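Local coordinates for protein glycosyltransferase (Rickettsia africae, PDB 7MI0) that probably transfers a sugar from an activated donor to an acceptor, as a GT-B-fold glycosyltransferase of family GT4, at residues 128-133 / 154-159. Numbering follows the deposited sequence.
Sequences LTTFHG and KVVAVS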
ATOM      1  N   LEU A 128      -5.891  17.595   8.786  1.00 45.90           N
ATOM      2  CA  LEU A 128      -4.875  16.551   8.812  1.00 42.23           C
ATOM      3  C   LEU A 128      -4.607  16.070   7.396  1.00 43.52           C
ATOM      4  O   LEU A 128      -5.547  15.777   6.651  1.00 49.64           O
ATOM      5  CB  LEU A 128      -5.304  15.371   9.690  1.00 41.38           C
ATOM      6  CG  LEU A 128      -4.287  14.227   9.751  1.00 46.47           C
ATOM      7  CD1 LEU A 128      -2.927  14.747  10.203  1.00 43.08           C
ATOM      8  CD2 LEU A 128      -4.767  13.102  10.659  1.00 39.72           C
ATOM      9  N   THR A 129      -3.327  15.979   7.036  1.00 44.15           N
ATOM     10  CA  THR A 129      -2.890  15.483   5.737  1.00 39.19           C
ATOM     11  C   THR A 129      -2.082  14.204   5.921  1.00 45.64           C
ATOM     12  O   THR A 129      -1.189  14.146   6.778  1.00 42.87           O
ATOM     13  CB  THR A 129      -2.036  16.526   5.009  1.00 39.61           C
ATOM     14  OG1 THR A 129      -2.738  17.772   4.962  1.00 48.10           O
ATOM     15  CG2 THR A 129      -1.714  16.069   3.587  1.00 40.33           C
ATOM     16  N   THR A 130      -2.391  13.190   5.116  1.00 44.68           N
ATOM     17  CA  THR A 130      -1.568  11.994   4.998  1.00 40.75           C
ATOM     18  C   THR A 130      -1.013  11.926   3.584  1.00 44.26           C
ATOM     19  O   THR A 130      -1.766  12.060   2.613  1.00 48.38           O
ATOM     20  CB  THR A 130      -2.362  10.720   5.308  1.00 42.21           C
ATOM     21  OG1 THR A 130      -2.912  10.799   6.629  1.00 39.67           O
ATOM     22  CG2 THR A 130      -1.459   9.495   5.219  1.00 35.97           C
ATOM     23  N   PHE A 131       0.298  11.724   3.471  1.00 47.08           N
ATOM     24  CA  PHE A 131       0.977  11.588   2.185  1.00 46.85           C
ATOM     25  C   PHE A 131       1.187  10.102   1.913  1.00 45.54           C
ATOM     26  O   PHE A 131       2.010   9.457   2.568  1.00 47.25           O
ATOM     27  CB  PHE A 131       2.305  12.347   2.192  1.00 49.24           C
ATOM     28  CG  PHE A 131       2.158  13.837   2.423  1.00 50.03           C
ATOM     29  CD1 PHE A 131       2.154  14.361   3.709  1.00 49.19           C
ATOM     30  CD2 PHE A 131       2.023  14.710   1.353  1.00 42.03           C
ATOM     31  CE1 PHE A 131       2.013  15.727   3.918  1.00 50.72           C
ATOM     32  CE2 PHE A 131       1.889  16.068   1.560  1.00 44.32           C
ATOM     33  CZ  PHE A 131       1.881  16.578   2.842  1.00 43.51           C
ATOM     34  N   HIS A 132       0.431   9.556   0.961  1.00 49.83           N
ATOM     35  CA  HIS A 132       0.545   8.150   0.584  1.00 49.87           C
ATOM     36  C   HIS A 132       1.610   7.910  -0.480  1.00 52.73           C
ATOM     37  O   HIS A 132       1.707   6.797  -1.007  1.00 56.55           O
ATOM     38  CB  HIS A 132      -0.798   7.617   0.074  1.00 48.85           C
ATOM     39  CG  HIS A 132      -1.862   7.542   1.122  1.00 48.01           C
ATOM     40  ND1 HIS A 132      -2.380   6.348   1.571  1.00 57.23           N
ATOM     41  CD2 HIS A 132      -2.513   8.513   1.803  1.00 48.03           C
ATOM     42  CE1 HIS A 132      -3.303   6.586   2.485  1.00 55.19           C
ATOM     43  NE2 HIS A 132      -3.402   7.893   2.646  1.00 49.40           N
ATOM     44  N   GLY A 133       2.392   8.924  -0.823  1.00 54.70           N
ATOM     45  CA  GLY A 133       3.375   8.741  -1.869  1.00 58.81           C
ATOM     46  C   GLY A 133       4.263   9.956  -1.968  1.00 58.68           C
ATOM     47  O   GLY A 133       4.099  10.935  -1.237  1.00 57.01           O
ATOM     48  N   LYS A 154      -0.417  18.957  11.826  1.00 47.25           N
ATOM     49  CA  LYS A 154       0.422  17.778  11.685  1.00 50.90           C
ATOM     50  C   LYS A 154       0.185  17.150  10.317  1.00 43.84           C
ATOM     51  O   LYS A 154      -0.836  17.388   9.669  1.00 44.83           O
ATOM     52  CB  LYS A 154       0.148  16.753  12.797  1.00 49.87           C
ATOM     53  CG  LYS A 154       0.496  17.240  14.188  1.00 45.50           C
ATOM     54  CD  LYS A 154       1.706  16.516  14.729  1.00 59.52           C
ATOM     55  CE  LYS A 154       2.175  17.119  16.042  1.00 68.89           C
ATOM     56  NZ  LYS A 154       2.724  18.492  15.846  1.00 70.07           N
ATOM     57  N   VAL A 155       1.157  16.357   9.870  1.00 42.70           N
ATOM     58  CA  VAL A 155       1.036  15.588   8.643  1.00 44.42           C
ATOM     59  C   VAL A 155       1.456  14.157   8.939  1.00 45.82           C
ATOM     60  O   VAL A 155       2.231  13.891   9.862  1.00 46.66           O
ATOM     61  CB  VAL A 155       1.885  16.172   7.497  1.00 48.99           C
ATOM     62  CG1 VAL A 155       1.317  17.513   7.037  1.00 43.40           C
ATOM     63  CG2 VAL A 155       3.335  16.318   7.946  1.00 47.01           C
ATOM     64  N   VAL A 156       0.935  13.227   8.143  1.00 42.35           N
ATOM     65  CA  VAL A 156       1.223  11.805   8.306  1.00 40.80           C
ATOM     66  C   VAL A 156       1.930  11.299   7.057  1.00 41.34           C
ATOM     67  O   VAL A 156       1.465  11.532   5.936  1.00 44.69           O
ATOM     68  CB  VAL A 156      -0.055  10.987   8.581  1.00 36.56           C
ATOM     69  CG1 VAL A 156       0.220   9.510   8.452  1.00 33.41           C
ATOM     70  CG2 VAL A 156      -0.590  11.290   9.963  1.00 37.69           C
ATOM     71  N   ALA A 157       3.050  10.613   7.253  1.00 40.10           N
ATOM     72  CA  ALA A 157       3.743   9.904   6.191  1.00 42.51           C
ATOM     73  C   ALA A 157       3.544   8.404   6.378  1.00 41.88           C
ATOM     74  O   ALA A 157       3.702   7.882   7.486  1.00 43.11           O
ATOM     75  CB  ALA A 157       5.236  10.244   6.183  1.00 44.98           C
ATOM     76  N   VAL A 158       3.186   7.716   5.289  1.00 37.35           N
ATOM     77  CA  VAL A 158       2.933   6.278   5.338  1.00 36.92           C
ATOM     78  C   VAL A 158       4.208   5.459   5.422  1.00 45.43           C
ATOM     79  O   VAL A 158       4.130   4.225   5.504  1.00 50.38           O
ATOM     80  CB  VAL A 158       2.157   5.776   4.105  1.00 41.81           C
ATOM     81  CG1 VAL A 158       0.858   6.547   3.923  1.00 38.75           C
ATOM     82  CG2 VAL A 158       3.032   5.868   2.867  1.00 45.43           C
ATOM     83  N   SER A 159       5.376   6.098   5.392  1.00 43.44           N
ATOM     84  CA  SER A 159       6.646   5.396   5.538  1.00 45.26           C
ATOM     85  C   SER A 159       7.715   6.404   5.925  1.00 47.45           C
ATOM     86  O   SER A 159       7.505   7.617   5.866  1.00 54.04           O
ATOM     87  CB  SER A 159       7.027   4.655   4.251  1.00 51.52           C
ATOM     88  OG  SER A 159       7.154   5.539   3.144  1.00 50.55           O
TER
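Residues 128-131 of strand 126-131 run parallel to strand 154-157, the axes of these portions 4.6 Å apart at closest approach and 22° from each other. V156 is the hub of the pairing: its N donates to T129 O (2.7 Å), which accepts in the carbonyl plane, while its O receives F131 N (2.7 Å), nearly along the C=O axis and almost straight at 168°. The N and O of V156 thus serve T129 and F131, the residues on either side of T130, as in a parallel bridge. Where V158 has just left strand 154-157, its N makes a weak bond of 3.4 Å to F131 O.

T130 and V156 stand side by side on one face. T130 OG1, beside its own backbone N, lies 3.5 Å from V156 CB, and its hydrogen bond is to H106 NE2. On the other face the F131 ring meets V155 CB edge-on, through CE1 at 3.6 Å. V158 CG1 sits over one face of the H132 imidazole, 4.2 Å from the centroid, a CH-pi contact; H132 NE2 is hydrogen-bonded to R108 NE.

This is a beta-alpha-beta crossover through helix 139-149 within the seven-stranded parallel sheet: backbone bonds join L128 to V105 and T107, T130 to T107, and V155 to K176 and V178, while helix 160-168 packs against F131 and A157, and helix 378-393 against L128.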